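Local atomic coordinates of putative lipoprotein (Campylobacter jejuni subsp. jejuni, PDB entry 2G5G), a protein that binds two cofacial hemes in a dimer and probably takes part in bacterial heme transport. Residues 48-52 / 118-123; 205-211 / 237-241. The contacts are given in a common frame with arbitrary orientation. Numbering follows the deposited sequence.

Followed from the N terminus, the chain first reaches residues 48-52, the end of strand 44-49 and the loop after it, and interaction 1 closes when the loop between helices 108-111 and 124-131 returns 66 residues later to meet them. Only then does interaction 2 open, at the C-terminal end of helix 187-210, and it closes 26 residues on, in the loop that carries helix 230-236 into strand 243-248. The two loops follow in series, neither enclosing nor crossing the other. Their centres lie 25 Å apart on opposite sides of the chain's centre, and strand 44-49 runs between them: Gly48 and Glu49 belong to interaction 1, while Val44 touches Leu208 and Lys241 of interaction 2.

Interaction 1: 48-52 / 118-123; sequences GEKHD and WKWKDY
This contact sits at the C-terminal end of a central parallel strand of the ChaN alpha/beta fold, where strand 44-49 gives way to a loop. Gly48 and Glu49 are extended; His51 turns to phi/psi -62/-21. Opposite, Lys119 to Asp122 make a tight turn, with Asp122 N bonded to Lys119 O at 2.8 Å and Tyr123 N to Trp120 O at 2.8 Å, and Tyr123 occupies the N-cap position of helix 124-131. The backbones come closest at Asp52 and Asp122, CA to CA 6.2 Å.

The polar centre is a shared carboxylate. Glu49, chi1 p and chi2 t, accepts from Tyr123 OH at OE2 (2.7 Å) and from His51 ND1 at the same OE2 (2.6 Å), a His-carboxylate hydrogen bond. Its OE1 forms a salt bridge with Lys57 and accepts a hydrogen bond from Gln60; Lys57 also donates to the backbone oxygens of His51 and Asp122 and so links the two segments.

Among the rings, Trp118 (chi1 m) turns the edge of its six-membered ring to the face of His51 (chi1 m): an edge-to-face pair, centroids 4.9 Å apart, planes at 75°. The Trp118 side chain is about 6 Å from a bound heme, near the heme site but not among the residues lining it.

Where the backbones approach, the contact is van der Waals: Asp122 CB lies 3.6 Å from His51 O, and Asp122 OD2 rests 3.9 Å from Asp52 CA.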
loop_
_atom_site.group_PDB
_atom_site.type_symbol
_atom_site.label_atom_id
_atom_site.label_comp_id
_atom_site.label_asym_id
_atom_site.label_seq_id
_atom_site.Cartn_x
_atom_site.Cartn_y
_atom_site.Cartn_z
ATOM N N GLY A 48 -19.003 10.620 13.664
ATOM C CA GLY A 48 -18.648 9.895 12.455
ATOM C C GLY A 48 -18.969 10.731 11.229
ATOM O O GLY A 48 -20.041 11.323 11.156
ATOM N N GLU A 49 -18.035 10.749 10.280
ATOM C CA GLU A 49 -18.153 11.558 9.072
ATOM C C GLU A 49 -17.795 10.757 7.803
ATOM O O GLU A 49 -17.156 9.701 7.868
ATOM C CB GLU A 49 -17.257 12.805 9.164
ATOM C CG GLU A 49 -15.753 12.465 9.131
ATOM C CD GLU A 49 -14.861 13.586 8.538
ATOM O OE1 GLU A 49 -15.320 14.726 8.340
ATOM O OE2 GLU A 49 -13.690 13.287 8.261
ATOM N N LYS A 50 -18.236 11.280 6.664
ATOM C CA LYS A 50 -17.699 10.884 5.361
ATOM C C LYS A 50 -16.665 11.985 5.010
ATOM O O LYS A 50 -17.020 13.164 4.976
ATOM C CB LYS A 50 -18.834 10.845 4.335
ATOM C CG LYS A 50 -18.423 10.345 2.931
ATOM C CD LYS A 50 -19.651 10.305 2.019
ATOM C CE LYS A 50 -19.272 9.918 0.585
ATOM N NZ LYS A 50 -18.815 11.112 -0.188
ATOM N N HIS A 51 -15.419 11.585 4.755
ATOM C CA HIS A 51 -14.270 12.518 4.784
ATOM C C HIS A 51 -14.286 13.673 3.769
ATOM O O HIS A 51 -13.641 14.703 3.989
ATOM C CB HIS A 51 -12.945 11.747 4.737
ATOM C CG HIS A 51 -12.759 10.779 5.873
ATOM N ND1 HIS A 51 -12.657 11.175 7.194
ATOM C CD2 HIS A 51 -12.648 9.429 5.882
ATOM C CE1 HIS A 51 -12.492 10.112 7.963
ATOM N NE2 HIS A 51 -12.497 9.041 7.192
ATOM N N ASP A 52 -15.062 13.528 2.690
ATOM C CA ASP A 52 -15.106 14.549 1.635
ATOM C C ASP A 52 -16.467 15.211 1.543
ATOM O O ASP A 52 -16.753 15.906 0.567
ATOM C CB ASP A 52 -14.713 13.956 0.262
ATOM C CG ASP A 52 -15.557 12.734 -0.139
ATOM O OD1 ASP A 52 -16.590 12.455 0.512
ATOM O OD2 ASP A 52 -15.181 12.035 -1.113
ATOM N N TRP A 118 -4.665 13.843 4.363
ATOM C CA TRP A 118 -5.949 14.429 4.731
ATOM C C TRP A 118 -6.026 15.807 4.101
ATOM O O TRP A 118 -5.285 16.705 4.496
ATOM C CB TRP A 118 -6.076 14.521 6.263
ATOM C CG TRP A 118 -5.990 13.187 6.942
ATOM C CD1 TRP A 118 -4.888 12.613 7.493
ATOM C CD2 TRP A 118 -7.066 12.253 7.122
ATOM N NE1 TRP A 118 -5.206 11.377 8.003
ATOM C CE2 TRP A 118 -6.538 11.132 7.783
ATOM C CE3 TRP A 118 -8.431 12.268 6.789
ATOM C CZ2 TRP A 118 -7.328 10.027 8.142
ATOM C CZ3 TRP A 118 -9.216 11.166 7.134
ATOM C CH2 TRP A 118 -8.654 10.062 7.804
ATOM N N LYS A 119 -6.916 15.986 3.125
ATOM C CA LYS A 119 -6.980 17.256 2.380
ATOM C C LYS A 119 -7.393 18.417 3.273
ATOM O O LYS A 119 -8.547 18.476 3.729
ATOM C CB LYS A 119 -7.939 17.186 1.179
ATOM C CG LYS A 119 -7.515 16.230 0.090
ATOM C CD LYS A 119 -8.615 16.069 -0.960
ATOM C CE LYS A 119 -8.143 15.138 -2.084
ATOM N NZ LYS A 119 -9.151 15.009 -3.191
ATOM N N TRP A 120 -6.469 19.360 3.471
ATOM C CA TRP A 120 -6.679 20.465 4.386
ATOM C C TRP A 120 -8.009 21.159 4.160
ATOM O O TRP A 120 -8.680 21.526 5.127
ATOM C CB TRP A 120 -5.510 21.470 4.355
ATOM C CG TRP A 120 -5.714 22.642 5.291
ATOM C CD1 TRP A 120 -5.855 23.959 4.945
ATOM C CD2 TRP A 120 -5.816 22.590 6.727
ATOM N NE1 TRP A 120 -6.049 24.733 6.078
ATOM C CE2 TRP A 120 -6.019 23.919 7.183
ATOM C CE3 TRP A 120 -5.747 21.551 7.676
ATOM C CZ2 TRP A 120 -6.158 24.233 8.546
ATOM C CZ3 TRP A 120 -5.886 21.866 9.025
ATOM C CH2 TRP A 120 -6.087 23.197 9.444
ATOM N N LYS A 121 -8.387 21.319 2.888
ATOM C CA LYS A 121 -9.659 21.939 2.486
ATOM C C LYS A 121 -10.858 21.352 3.228
ATOM O O LYS A 121 -11.789 22.073 3.621
ATOM C CB LYS A 121 -9.874 21.788 0.961
ATOM C CG LYS A 121 -11.356 21.896 0.516
ATOM C CD LYS A 121 -11.517 22.368 -0.941
ATOM C CE LYS A 121 -11.479 23.905 -1.013
ATOM N NZ LYS A 121 -10.763 24.397 -2.229
ATOM N N ASP A 122 -10.814 20.041 3.417
ATOM C CA ASP A 122 -11.899 19.278 4.037
ATOM C C ASP A 122 -11.877 19.328 5.567
ATOM O O ASP A 122 -12.753 18.746 6.225
ATOM C CB ASP A 122 -11.814 17.818 3.577
ATOM C CG ASP A 122 -12.184 17.647 2.110
ATOM O OD1 ASP A 122 -12.905 18.519 1.589
ATOM O OD2 ASP A 122 -11.764 16.644 1.498
ATOM N N TYR A 123 -10.873 20.017 6.122
ATOM C CA TYR A 123 -10.645 20.044 7.574
ATOM C C TYR A 123 -10.441 21.445 8.151
ATOM O O TYR A 123 -10.618 21.646 9.338
ATOM C CB TYR A 123 -9.529 19.060 7.954
ATOM C CG TYR A 123 -10.002 17.664 7.690
ATOM C CD1 TYR A 123 -9.688 17.011 6.493
ATOM C CD2 TYR A 123 -10.865 17.021 8.591
ATOM C CE1 TYR A 123 -10.189 15.729 6.210
ATOM C CE2 TYR A 123 -11.368 15.743 8.317
ATOM C CZ TYR A 123 -11.023 15.107 7.128
ATOM O OH TYR A 123 -11.502 13.856 6.857
#

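Interaction 2: 205-211 / 237-241; sequences ADVLVHH and FKSSK
Build the last turns of helix 187-210 first, then lay residues 237-241 alongside, with Val209 and Ser239 nearest at 6.3 Å CA to CA. Phe237 precedes Lys238, whose positive phi (61°) gives helix 230-236 its Schellman ending; beyond it the chain is extended at Ser239 and again at Lys241.

Phe237, chi1 -87°, lays its ring along the helix: CE2 is 3.5 Å from Asp206 N and 4.0 Å from Ala205 CB, while CZ is 3.6 Å from Asp206 CB. Val209, chi1 t, brings CG2 to 3.9 Å from Phe237 CB and 4.1 Å from Ser239 CB. His210, chi1 m, folds back so that ND1 donates to Asp206 O at 2.9 Å, which turns its ring edge to the Phe237 face (edge-to-face, centroids 5.6 Å apart, planes at 84°).

The contact thus joins the ends of two helices that each lead into a parallel strand of the alpha/beta sheet, 214-220 and 243-248, and the amine of Lys241 binds carbonyl oxygens at the end of the first. Lys241, chi1 m and then t throughout, stretches its NZ to Leu208 O and His211 O, both 2.7 Å, with a weak bond to Val209 O at 3.5 Å.

Ser239, chi1 t, takes Lys241 N on OG at 3.1 Å, an ST turn; a water 2.6 Å from Ser239 OG donates to Val209 O at 2.7 Å.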
loop_
_atom_site.group_PDB
_atom_site.type_symbol
_atom_site.label_atom_id
_atom_site.label_comp_id
_atom_site.label_asym_id
_atom_site.label_seq_id
_atom_site.Cartn_x
_atom_site.Cartn_y
_atom_site.Cartn_z
ATOM N N ALA A 205 -9.358 4.237 20.558
ATOM C CA ALA A 205 -9.969 3.857 21.860
ATOM C C ALA A 205 -9.045 4.086 23.052
ATOM O O ALA A 205 -9.479 4.584 24.104
ATOM C CB ALA A 205 -10.465 2.424 21.868
ATOM N N ASP A 206 -7.777 3.722 22.888
ATOM C CA ASP A 206 -6.794 3.848 23.960
ATOM C C ASP A 206 -6.711 5.338 24.342
ATOM O O ASP A 206 -6.832 5.699 25.511
ATOM C CB ASP A 206 -5.447 3.268 23.453
ATOM C CG ASP A 206 -4.393 3.075 24.553
ATOM O OD1 ASP A 206 -4.592 3.412 25.733
ATOM O OD2 ASP A 206 -3.327 2.557 24.210
ATOM N N VAL A 207 -6.602 6.200 23.341
ATOM C CA VAL A 207 -6.483 7.652 23.557
ATOM C C VAL A 207 -7.724 8.175 24.311
ATOM O O VAL A 207 -7.607 8.989 25.268
ATOM C CB VAL A 207 -6.232 8.425 22.212
ATOM C CG1 VAL A 207 -6.322 9.942 22.376
ATOM C CG2 VAL A 207 -4.875 8.007 21.564
ATOM N N LEU A 208 -8.894 7.677 23.927
ATOM C CA LEU A 208 -10.152 8.221 24.464
ATOM C C LEU A 208 -10.400 7.738 25.897
ATOM O O LEU A 208 -10.823 8.498 26.777
ATOM C CB LEU A 208 -11.318 7.851 23.536
ATOM C CG LEU A 208 -11.235 8.421 22.113
ATOM C CD1 LEU A 208 -12.360 7.879 21.226
ATOM C CD2 LEU A 208 -11.271 9.981 22.134
ATOM N N VAL A 209 -10.084 6.479 26.123
ATOM C CA VAL A 209 -10.312 5.821 27.385
ATOM C C VAL A 209 -9.443 6.439 28.491
ATOM O O VAL A 209 -9.887 6.566 29.633
ATOM C CB VAL A 209 -10.004 4.328 27.225
ATOM C CG1 VAL A 209 -9.669 3.661 28.568
ATOM C CG2 VAL A 209 -11.193 3.641 26.551
ATOM N N HIS A 210 -8.217 6.807 28.140
ATOM C CA HIS A 210 -7.292 7.318 29.155
ATOM C C HIS A 210 -7.306 8.817 29.351
ATOM O O HIS A 210 -6.664 9.316 30.270
ATOM C CB HIS A 210 -5.875 6.758 28.938
ATOM C CG HIS A 210 -5.839 5.267 29.059
ATOM N ND1 HIS A 210 -5.849 4.430 27.960
ATOM C CD2 HIS A 210 -5.843 4.463 30.151
ATOM C CE1 HIS A 210 -5.840 3.174 28.373
ATOM N NE2 HIS A 210 -5.849 3.166 29.695
ATOM N N HIS A 211 -8.054 9.536 28.522
ATOM C CA HIS A 211 -8.042 10.986 28.591
ATOM C C HIS A 211 -8.761 11.501 29.847
ATOM O O HIS A 211 -9.825 10.996 30.214
ATOM C CB HIS A 211 -8.654 11.620 27.344
ATOM C CG HIS A 211 -8.279 13.052 27.188
ATOM N ND1 HIS A 211 -6.962 13.466 27.139
ATOM C CD2 HIS A 211 -9.033 14.171 27.101
ATOM C CE1 HIS A 211 -6.927 14.784 27.037
ATOM N NE2 HIS A 211 -8.171 15.237 27.016
ATOM N N PHE A 237 -11.467 -2.261 26.803
ATOM C CA PHE A 237 -10.644 -1.544 27.794
ATOM C C PHE A 237 -11.265 -1.484 29.220
ATOM O O PHE A 237 -10.606 -1.008 30.158
ATOM C CB PHE A 237 -10.291 -0.105 27.304
ATOM C CG PHE A 237 -9.027 -0.010 26.448
ATOM C CD1 PHE A 237 -7.770 -0.281 26.986
ATOM C CD2 PHE A 237 -9.096 0.381 25.113
ATOM C CE1 PHE A 237 -6.643 -0.188 26.202
ATOM C CE2 PHE A 237 -7.965 0.491 24.328
ATOM C CZ PHE A 237 -6.734 0.206 24.871
ATOM N N LYS A 238 -12.523 -1.914 29.356
ATOM C CA LYS A 238 -13.302 -1.889 30.608
ATOM C C LYS A 238 -13.480 -0.456 31.137
ATOM O O LYS A 238 -13.384 -0.224 32.330
ATOM C CB LYS A 238 -12.691 -2.828 31.683
ATOM C CG LYS A 238 -12.350 -4.210 31.143
ATOM C CD LYS A 238 -13.466 -5.184 31.402
ATOM C CE LYS A 238 -13.023 -6.227 32.436
ATOM N NZ LYS A 238 -14.166 -7.003 33.070
ATOM N N SER A 239 -13.752 0.486 30.237
ATOM C CA SER A 239 -14.051 1.860 30.620
ATOM C C SER A 239 -15.448 1.945 31.240
ATOM O O SER A 239 -16.390 1.331 30.738
ATOM C CB SER A 239 -14.004 2.767 29.399
ATOM O OG SER A 239 -14.165 4.125 29.808
ATOM N N SER A 240 -15.589 2.711 32.328
ATOM C CA SER A 240 -16.920 3.078 32.806
ATOM C C SER A 240 -17.384 4.462 32.313
ATOM O O SER A 240 -18.442 4.929 32.729
ATOM C CB SER A 240 -17.017 3.027 34.322
ATOM O OG SER A 240 -17.085 1.687 34.761
ATOM N N LYS A 241 -16.596 5.108 31.455
ATOM C CA LYS A 241 -16.986 6.389 30.837
ATOM C C LYS A 241 -18.292 6.243 30.101
ATOM O O LYS A 241 -18.577 5.178 29.502
ATOM C CB LYS A 241 -15.920 6.899 29.854
ATOM C CG LYS A 241 -14.670 7.480 30.546
ATOM C CD LYS A 241 -13.753 8.143 29.559
ATOM C CE LYS A 241 -12.563 8.864 30.257
ATOM N NZ LYS A 241 -11.750 9.458 29.123
HETATM O O HOH W 1 -11.907 5.123 30.735
#